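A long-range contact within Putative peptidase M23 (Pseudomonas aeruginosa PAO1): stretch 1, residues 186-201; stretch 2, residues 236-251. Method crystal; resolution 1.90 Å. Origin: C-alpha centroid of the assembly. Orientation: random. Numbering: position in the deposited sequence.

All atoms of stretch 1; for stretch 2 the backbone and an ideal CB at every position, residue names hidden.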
# COMPACT_ATOMS: atom_id res chain seq x y z
N ALA A 186 7.70 -14.56 9.29
CA ALA A 186 8.67 -15.63 9.55
C ALA A 186 8.35 -16.84 8.68
O ALA A 186 7.59 -17.73 9.07
CB ALA A 186 8.66 -16.00 11.03
N VAL A 187 8.92 -16.84 7.47
CA VAL A 187 8.77 -17.94 6.51
C VAL A 187 10.13 -18.24 5.86
O VAL A 187 10.95 -17.32 5.71
CB VAL A 187 7.69 -17.67 5.41
CG1 VAL A 187 6.28 -17.84 5.96
CG2 VAL A 187 7.87 -16.30 4.78
N PRO A 188 10.39 -19.51 5.49
CA PRO A 188 11.68 -19.83 4.86
C PRO A 188 11.78 -19.36 3.41
O PRO A 188 10.77 -18.99 2.80
CB PRO A 188 11.72 -21.36 4.92
CG PRO A 188 10.28 -21.77 4.89
CD PRO A 188 9.54 -20.71 5.66
N ALA A 189 13.00 -19.37 2.86
CA ALA A 189 13.24 -19.10 1.45
C ALA A 189 12.54 -20.13 0.57
O ALA A 189 12.53 -21.32 0.87
CB ALA A 189 14.74 -19.09 1.16
N GLY A 190 11.94 -19.65 -0.52
CA GLY A 190 11.18 -20.51 -1.42
C GLY A 190 9.69 -20.58 -1.16
O GLY A 190 8.95 -21.18 -1.94
N THR A 191 9.24 -19.98 -0.06
CA THR A 191 7.81 -19.84 0.23
C THR A 191 7.16 -18.98 -0.86
O THR A 191 7.67 -17.91 -1.17
CB THR A 191 7.59 -19.21 1.62
OG1 THR A 191 8.22 -20.02 2.62
CG2 THR A 191 6.11 -19.06 1.96
N PRO A 192 6.06 -19.46 -1.49
CA PRO A 192 5.38 -18.68 -2.53
C PRO A 192 4.69 -17.44 -1.96
O PRO A 192 4.09 -17.52 -0.89
CB PRO A 192 4.33 -19.66 -3.09
CG PRO A 192 4.74 -21.01 -2.59
CD PRO A 192 5.40 -20.76 -1.28
N ILE A 193 4.82 -16.32 -2.67
CA ILE A 193 4.21 -15.04 -2.27
C ILE A 193 3.01 -14.78 -3.16
O ILE A 193 3.15 -14.75 -4.39
CB ILE A 193 5.22 -13.86 -2.35
CG1 ILE A 193 6.41 -14.11 -1.42
CG2 ILE A 193 4.54 -12.53 -1.98
CD1 ILE A 193 7.57 -13.14 -1.62
N LYS A 194 1.85 -14.61 -2.55
CA LYS A 194 0.60 -14.43 -3.28
C LYS A 194 0.09 -12.99 -3.23
O LYS A 194 0.25 -12.31 -2.22
CB LYS A 194 -0.45 -15.43 -2.82
CG LYS A 194 -0.10 -16.89 -3.16
CD LYS A 194 -0.73 -17.87 -2.19
CE LYS A 194 0.05 -17.96 -0.88
NZ LYS A 194 -0.60 -18.86 0.11
N ALA A 195 -0.50 -12.52 -4.33
CA ALA A 195 -1.10 -11.18 -4.40
C ALA A 195 -2.21 -11.04 -3.35
O ALA A 195 -3.15 -11.83 -3.33
CB ALA A 195 -1.65 -10.91 -5.78
N PRO A 196 -2.07 -10.05 -2.45
CA PRO A 196 -3.07 -9.79 -1.39
C PRO A 196 -4.43 -9.34 -1.93
O PRO A 196 -5.46 -9.54 -1.26
CB PRO A 196 -2.43 -8.66 -0.57
CG PRO A 196 -0.97 -8.72 -0.88
CD PRO A 196 -0.92 -9.14 -2.33
N ALA A 197 -4.41 -8.70 -3.10
CA ALA A 197 -5.60 -8.33 -3.89
C ALA A 197 -5.18 -8.38 -5.34
O ALA A 197 -3.98 -8.47 -5.63
CB ALA A 197 -6.05 -6.90 -3.54
N ALA A 198 -6.14 -8.28 -6.26
CA ALA A 198 -5.81 -8.23 -7.69
C ALA A 198 -5.05 -6.95 -8.01
O ALA A 198 -5.14 -5.96 -7.28
CB ALA A 198 -7.06 -8.33 -8.56
N GLY A 199 -4.30 -6.95 -9.10
CA GLY A 199 -3.56 -5.76 -9.48
C GLY A 199 -2.64 -5.95 -10.66
O GLY A 199 -2.48 -7.06 -11.16
N LYS A 200 -2.03 -4.85 -11.10
CA LYS A 200 -1.10 -4.87 -12.21
C LYS A 200 0.32 -4.69 -11.67
O LYS A 200 0.56 -3.84 -10.81
CB LYS A 200 -1.46 -3.77 -13.22
CG LYS A 200 -0.58 -3.73 -14.47
CD LYS A 200 -0.95 -2.56 -15.38
CE LYS A 200 -2.33 -2.75 -16.00
NZ LYS A 200 -2.49 -1.96 -17.25
N VAL A 201 1.25 -5.52 -12.17
CA VAL A 201 2.68 -5.38 -11.84
C VAL A 201 3.20 -4.11 -12.52
O VAL A 201 3.26 -4.03 -13.74
CB VAL A 201 3.49 -6.62 -12.27
CG1 VAL A 201 4.96 -6.48 -11.85
CG2 VAL A 201 2.88 -7.90 -11.66
N UNK A 236 6.44 -7.44 -16.00
CA UNK A 236 6.02 -6.04 -15.95
C UNK A 236 4.75 -5.82 -16.78
O UNK A 236 4.68 -6.20 -17.94
CB UNK A 236 7.14 -5.13 -16.45
N UNK A 237 3.74 -5.20 -16.16
CA UNK A 237 2.46 -4.94 -16.82
C UNK A 237 1.43 -6.05 -16.65
O UNK A 237 0.27 -5.88 -17.04
CB UNK A 237 2.70 -4.71 -18.31
N UNK A 238 1.84 -7.17 -16.08
CA UNK A 238 0.95 -8.33 -15.93
C UNK A 238 -0.18 -8.09 -14.93
O UNK A 238 0.04 -7.57 -13.83
CB UNK A 238 1.76 -9.55 -15.49
N UNK A 239 -1.39 -8.47 -15.32
CA UNK A 239 -2.54 -8.35 -14.44
C UNK A 239 -2.73 -9.66 -13.70
O UNK A 239 -2.90 -10.71 -14.31
CB UNK A 239 -3.80 -7.98 -15.22
N UNK A 240 -2.65 -9.58 -12.38
CA UNK A 240 -2.68 -10.77 -11.52
C UNK A 240 -3.94 -10.78 -10.66
O UNK A 240 -4.39 -9.72 -10.23
CB UNK A 240 -1.44 -10.82 -10.63
N UNK A 241 -4.55 -11.96 -10.45
CA UNK A 241 -5.70 -12.00 -9.54
C UNK A 241 -5.24 -11.98 -8.08
O UNK A 241 -4.08 -12.28 -7.79
CB UNK A 241 -6.55 -13.24 -9.81
N UNK A 242 -6.17 -11.69 -7.17
CA UNK A 242 -5.97 -11.95 -5.74
C UNK A 242 -5.57 -13.43 -5.56
O UNK A 242 -6.25 -14.33 -6.06
CB UNK A 242 -7.23 -11.62 -4.94
N UNK A 243 -4.45 -13.67 -4.89
CA UNK A 243 -3.94 -15.03 -4.72
C UNK A 243 -2.96 -15.51 -5.78
O UNK A 243 -2.38 -16.58 -5.63
CB UNK A 243 -5.12 -16.00 -4.68
N UNK A 244 -2.80 -14.73 -6.85
CA UNK A 244 -1.84 -15.06 -7.91
C UNK A 244 -0.43 -15.09 -7.35
O UNK A 244 -0.08 -14.23 -6.54
CB UNK A 244 -1.93 -14.05 -9.06
N UNK A 245 0.36 -16.08 -7.76
CA UNK A 245 1.75 -16.21 -7.27
C UNK A 245 2.65 -15.15 -7.92
O UNK A 245 2.82 -15.11 -9.14
CB UNK A 245 2.29 -17.61 -7.56
N UNK A 246 3.22 -14.29 -7.08
CA UNK A 246 4.13 -13.24 -7.56
C UNK A 246 5.57 -13.74 -7.70
O UNK A 246 6.30 -13.31 -8.59
CB UNK A 246 4.09 -12.04 -6.61
N UNK A 247 5.95 -14.65 -6.80
CA UNK A 247 7.31 -15.14 -6.73
C UNK A 247 7.55 -15.88 -5.43
O UNK A 247 6.59 -16.33 -4.80
CB UNK A 247 8.30 -13.99 -6.88
N UNK A 248 8.81 -15.99 -5.04
CA UNK A 248 9.22 -16.81 -3.91
C UNK A 248 10.07 -15.99 -2.92
O UNK A 248 10.88 -15.16 -3.33
CB UNK A 248 10.00 -18.03 -4.40
N UNK A 249 9.88 -16.25 -1.62
CA UNK A 249 10.67 -15.61 -0.54
C UNK A 249 12.18 -15.86 -0.70
O UNK A 249 12.60 -16.94 -1.12
CB UNK A 249 10.21 -16.13 0.82
N UNK A 250 12.99 -14.85 -0.40
CA UNK A 250 14.44 -15.01 -0.42
C UNK A 250 15.20 -14.06 0.47
O UNK A 250 14.65 -13.50 1.42
CB UNK A 250 14.95 -14.85 -1.85
N UNK A 251 16.47 -13.85 0.12
CA UNK A 251 17.40 -13.05 0.91
C UNK A 251 18.26 -12.15 0.03
O UNK A 251 19.39 -11.81 0.41
CB UNK A 251 18.29 -13.96 1.75

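The two stretches run antiparallel, joined by main-chain hydrogen bonds.

At position 236 CA-to-CB points away from stretch 1, so almost anything suits. It is L236, whose end nevertheless returns, CD1 lying 3.8 Å from V201 O. Position 237 has phi/psi of 90/-8, where a CB would jam against the preceding carbonyl O; glycine is called for, and G237 gives its N to V201 O (2.7 Å).

Position 238 points sideways, its ideal CB 4.3 Å from V201 CG2. Aliphatic or long polar chains would serve; the deposited Q238 lays its CB near that methyl and leads its end away. Its O accepts from V201 N at 2.9 Å. Position 239 pairs with K200 on one face of the sheet, beside a long lysine, so polar or acidic residues are all plausible. Q239 is found, its NE2 4.0 Å from K200 CE.

Position 240 turns to the other face, its ideal CB 4.9 Å from A195 CB and 5.3 Å from V201 CG2. These two methyls leave an apolar space for a compact branched residue such as valine or isoleucine. V240 occupies it: CG2 meets A195 CB at 4.1 Å and CG1 meets V201 CG2 at 4.4 Å, while its N and O bond to G199 O (2.8 Å) and G199 N (3.0 Å).

Position 241 points away and opens a type II turn; proline is one good choice, and P241 is there. At 242 the CB runs sideways past A197 CA and A198 N, both 3.8 Å away, so an unbranched start would pass easily. R242 extends with all its chi angles near 180°, its CG 3.8 Å from P196 O. Position 243, at 91/-9, again demands glycine; G243 N reaches A195 O at 2.7 Å. At 244 a CB would be crowded by the carbonyl O of P241, which G244 avoids; its O accepts from A195 N (2.8 Å).

Position 245 joins P192 and K194 on their face, where a beta-branched aliphatic residue would suit. V245 places CG1 4.4 Å from P192 CB and CG2 4.4 Å from K194 CG. Position 246 points toward stretch 1, near I193 and A195, and wants a larger apolar chain: L246 puts CD2 4.3 Å from A195 CB and CD1 4.5 Å from I193 CG2.

Position 247, at 165/-158, has a backbone that favours glycine; G247 O accepts from I193 N (2.8 Å). At 248 the ideal CB lies 4.1 Å from G190 CA, alongside the main chain, and a flexible chain that can run past it would suit. K248 brings CG to 3.4 Å from G190 O, then leads away.

Position 249 points straight at stretch 1, between P188 O and T191 O, and a small branched apolar residue fits. V249 sets CG2 3.8 Å from both V187 CG2 and I193 CG1. Position 250 points away, its -155/-157 backbone suiting G250; 251, out of contact, is A251.

Stretch 2 (236-251) LGQQVPRGGVLGKVGA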
# COMPACT_ATOMS: atom_id res chain seq x y z
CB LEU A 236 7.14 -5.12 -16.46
CG LEU A 236 6.87 -3.61 -16.41
CD1 LEU A 236 6.71 -3.14 -14.94
CD2 LEU A 236 8.00 -2.85 -17.12
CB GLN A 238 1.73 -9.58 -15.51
CG GLN A 238 0.89 -10.86 -15.45
CD GLN A 238 1.70 -12.09 -15.14
OE1 GLN A 238 2.93 -12.10 -15.29
NE2 GLN A 238 1.03 -13.15 -14.72
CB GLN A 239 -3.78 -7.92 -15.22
CG GLN A 239 -3.56 -6.59 -15.97
CD GLN A 239 -4.80 -6.03 -16.65
OE1 GLN A 239 -5.91 -6.10 -16.11
NE2 GLN A 239 -4.62 -5.43 -17.82
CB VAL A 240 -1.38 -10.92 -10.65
CG1 VAL A 240 -0.16 -11.05 -11.54
CG2 VAL A 240 -1.20 -9.76 -9.68
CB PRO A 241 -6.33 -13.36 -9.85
CG PRO A 241 -5.16 -14.21 -10.24
CD PRO A 241 -4.25 -13.29 -11.01
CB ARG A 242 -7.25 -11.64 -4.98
CG ARG A 242 -7.26 -11.99 -3.51
CD ARG A 242 -8.64 -11.64 -2.97
NE ARG A 242 -8.81 -11.97 -1.56
CZ ARG A 242 -9.93 -11.79 -0.88
NH1 ARG A 242 -11.02 -11.28 -1.47
NH2 ARG A 242 -9.98 -12.11 0.40
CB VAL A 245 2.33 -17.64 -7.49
CG1 VAL A 245 3.78 -17.72 -7.00
CG2 VAL A 245 1.47 -18.70 -6.80
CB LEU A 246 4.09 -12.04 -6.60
CG LEU A 246 2.70 -11.41 -6.44
CD1 LEU A 246 2.75 -10.30 -5.39
CD2 LEU A 246 2.17 -10.88 -7.77
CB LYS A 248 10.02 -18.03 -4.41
CG LYS A 248 9.23 -19.33 -4.72
CD LYS A 248 8.06 -19.17 -5.68
CE LYS A 248 7.72 -20.45 -6.43
NZ LYS A 248 8.55 -20.59 -7.67
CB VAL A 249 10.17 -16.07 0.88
CG1 VAL A 249 11.07 -15.56 2.01
CG2 VAL A 249 8.75 -15.59 1.12
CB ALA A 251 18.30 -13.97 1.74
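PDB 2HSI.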